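PDB 4Y2W: alanine racemase 1 from Caldanaerobacter subterraneus subsp. tengcongensis MB4, which belongs to the alanine racemase family, whose fold joins an N-terminal alpha/beta (TIM) barrel to a C-terminal domain rich in beta strands. Local coordinates for residues A[34-39]-A[222-227]. The protein carries 1 engineered substitution. Sequence-based numbering, arbitrary orientation.
With PO4 (phosphate ion), chain C.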
loop_
_atom_site.group_PDB
_atom_site.type_symbol
_atom_site.label_atom_id
_atom_site.label_comp_id
_atom_site.label_asym_id
_atom_site.label_seq_id
_atom_site.Cartn_x
_atom_site.Cartn_y
_atom_site.Cartn_z
ATOM N N LYS A 34 -19.202 -26.610 2.216
ATOM C CA LYS A 34 -19.340 -25.278 1.623
ATOM C C LYS A 34 -18.011 -24.530 1.605
ATOM O O LYS A 34 -17.130 -24.789 2.427
ATOM C CB LYS A 34 -20.377 -24.456 2.392
ATOM C CG LYS A 34 -21.747 -25.110 2.464
ATOM C CD LYS A 34 -22.778 -24.207 3.121
ATOM C CE LYS A 34 -24.112 -24.924 3.256
ATOM N NZ LYS A 34 -25.209 -23.995 3.639
ATOM N N ILE A 35 -17.877 -23.597 0.667
ATOM C CA ILE A 35 -16.642 -22.830 0.515
ATOM C C ILE A 35 -16.878 -21.334 0.717
ATOM O O ILE A 35 -17.750 -20.740 0.080
ATOM C CB ILE A 35 -15.992 -23.093 -0.859
ATOM C CG1 ILE A 35 -15.497 -24.545 -0.906
ATOM C CG2 ILE A 35 -14.846 -22.118 -1.109
ATOM C CD1 ILE A 35 -14.890 -24.975 -2.222
ATOM N N MET A 36 -16.093 -20.746 1.618
ATOM C CA MET A 36 -16.088 -19.308 1.845
ATOM C C MET A 36 -14.798 -18.733 1.283
ATOM O O MET A 36 -13.727 -18.932 1.857
ATOM C CB MET A 36 -16.171 -18.999 3.340
ATOM C CG MET A 36 -15.860 -17.552 3.695
ATOM S SD MET A 36 -15.926 -17.234 5.460
ATOM C CE MET A 36 -17.689 -17.049 5.685
ATOM N N ALA A 37 -14.898 -18.012 0.172
ATOM C CA ALA A 37 -13.726 -17.362 -0.419
ATOM C C ALA A 37 -13.308 -16.155 0.428
ATOM O O ALA A 37 -14.034 -15.165 0.513
ATOM C CB ALA A 37 -14.018 -16.937 -1.850
ATOM N N VAL A 38 -12.150 -16.256 1.073
ATOM C CA VAL A 38 -11.573 -15.116 1.777
ATOM C C VAL A 38 -10.982 -14.203 0.710
ATOM O O VAL A 38 -10.090 -14.609 -0.032
ATOM C CB VAL A 38 -10.481 -15.545 2.778
ATOM C CG1 VAL A 38 -9.844 -14.331 3.442
ATOM C CG2 VAL A 38 -11.064 -16.486 3.826
ATOM N N ILE A 39 -11.507 -12.986 0.616
ATOM C CA ILE A 39 -11.025 -12.010 -0.357
ATOM C C ILE A 39 -10.767 -10.671 0.334
ATOM O O ILE A 39 -10.973 -9.602 -0.249
ATOM C CB ILE A 39 -12.002 -11.850 -1.549
ATOM C CG1 ILE A 39 -13.405 -11.452 -1.074
ATOM C CG2 ILE A 39 -12.074 -13.145 -2.342
ATOM C CD1 ILE A 39 -14.355 -11.093 -2.196
ATOM N N MET A 222 -17.988 -25.887 6.627
ATOM C CA MET A 222 -17.480 -24.874 5.704
ATOM C C MET A 222 -15.966 -24.712 5.831
ATOM O O MET A 222 -15.376 -25.007 6.869
ATOM C CB MET A 222 -18.190 -23.536 5.941
ATOM C CG MET A 222 -17.977 -22.502 4.847
ATOM S SD MET A 222 -19.147 -21.134 4.931
ATOM C CE MET A 222 -18.808 -20.492 6.569
ATOM N N VAL A 223 -15.354 -24.235 4.754
ATOM C CA VAL A 223 -13.906 -24.112 4.647
ATOM C C VAL A 223 -13.542 -22.699 4.144
ATOM O O VAL A 223 -14.303 -22.093 3.388
ATOM C CB VAL A 223 -13.377 -25.271 3.762
ATOM C CG1 VAL A 223 -12.456 -24.801 2.651
ATOM C CG2 VAL A 223 -12.711 -26.332 4.627
ATOM N N ARG A 224 -12.392 -22.177 4.580
ATOM C CA ARG A 224 -12.027 -20.762 4.362
ATOM C C ARG A 224 -10.725 -20.549 3.562
ATOM O O ARG A 224 -9.715 -20.096 4.115
ATOM C CB ARG A 224 -11.901 -20.043 5.713
ATOM C CG ARG A 224 -13.170 -20.003 6.557
ATOM C CD ARG A 224 -13.025 -19.011 7.706
ATOM N NE ARG A 224 -11.815 -19.260 8.494
ATOM C CZ ARG A 224 -11.766 -19.828 9.701
ATOM N NH1 ARG A 224 -12.864 -20.226 10.337
ATOM N NH2 ARG A 224 -10.589 -19.995 10.289
ATOM N N PRO A 225 -10.744 -20.852 2.253
ATOM C CA PRO A 225 -9.556 -20.600 1.436
ATOM C C PRO A 225 -9.371 -19.115 1.137
ATOM O O PRO A 225 -10.337 -18.430 0.792
ATOM C CB PRO A 225 -9.851 -21.367 0.146
ATOM C CG PRO A 225 -11.335 -21.382 0.053
ATOM C CD PRO A 225 -11.824 -21.479 1.470
ATOM N N GLY A 226 -8.138 -18.635 1.267
ATOM C CA GLY A 226 -7.804 -17.242 0.975
ATOM C C GLY A 226 -6.664 -17.149 -0.015
ATOM O O GLY A 226 -6.882 -17.231 -1.224
ATOM N N ILE A 227 -5.445 -16.988 0.499
ATOM C CA ILE A 227 -4.252 -16.855 -0.346
ATOM C C ILE A 227 -4.150 -17.959 -1.399
ATOM O O ILE A 227 -3.721 -17.712 -2.526
ATOM C CB ILE A 227 -2.954 -16.828 0.497
ATOM C CG1 ILE A 227 -1.734 -16.498 -0.376
ATOM C CG2 ILE A 227 -2.732 -18.154 1.211
ATOM C CD1 ILE A 227 -1.860 -15.211 -1.164
HETATM P P PO4 C . -5.632 -18.142 4.448
HETATM O O1 PO4 C . -5.599 -19.163 3.334
HETATM O O2 PO4 C . -4.774 -18.603 5.607
HETATM O O3 PO4 C . -7.058 -17.967 4.922
HETATM O O4 PO4 C . -5.097 -16.823 3.934
#
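Met36 and Val223 share the straightest of three backbone hydrogen bonds that join residues 34-39 to residues 222-227. Met36 N gives to Val223 O at 2.9 Å, nearly in line with the carbonyl. Val223 N gives to Lys34 O at 3.0 Å, with a more bent N-H...O angle of 140°. Val38 N gives to Pro225 O at 2.8 Å. The two strands are parallel, with their axes 25° apart. Pro225 has no N-H to offer Met36 O; its ring carbon CD lies there instead, and Arg224 CA makes a CA-H...O contact with the same oxygen.

Apolar contacts fall on both faces. On the inner face, Met36 and Met222 cross obliquely, with their CE methyls touching at 3.7 Å and Met222 SD beside CB of Met36. The bend at Met36 chi3, -81°, carries its CE over to Met222 CE. Met36 SD also lies alongside the Arg224 chain, 4.1 Å from CG. On the same face, Val38 CG2 lies over the backbone, 3.7 Å from Pro225 O, and CB over Gly226 CA. On the outer face, Ile35 reaches Pro225 through its CG2 branch, 3.8 Å from Pro225 CG, and the two side chains cross at about a right angle.

The amides of Gly226 and Ile227 make weak hydrogen bonds to a phosphate ion, probably from the crystallisation liquor. Its place is consistent with the phosphate site of many TIM barrels. The side chain of Val38 is about 6 Å from a bound alanine, whose pocket includes Lys40.

Strands 34-38 and 222-224 are the first and last of the eight-stranded barrel, so their pairing closes it. Ile35 packs outward on helix 15-28. Inside, Arg224 reaches Ser167 O by NH2. Strands 62-65 and 203-208 flank the pair.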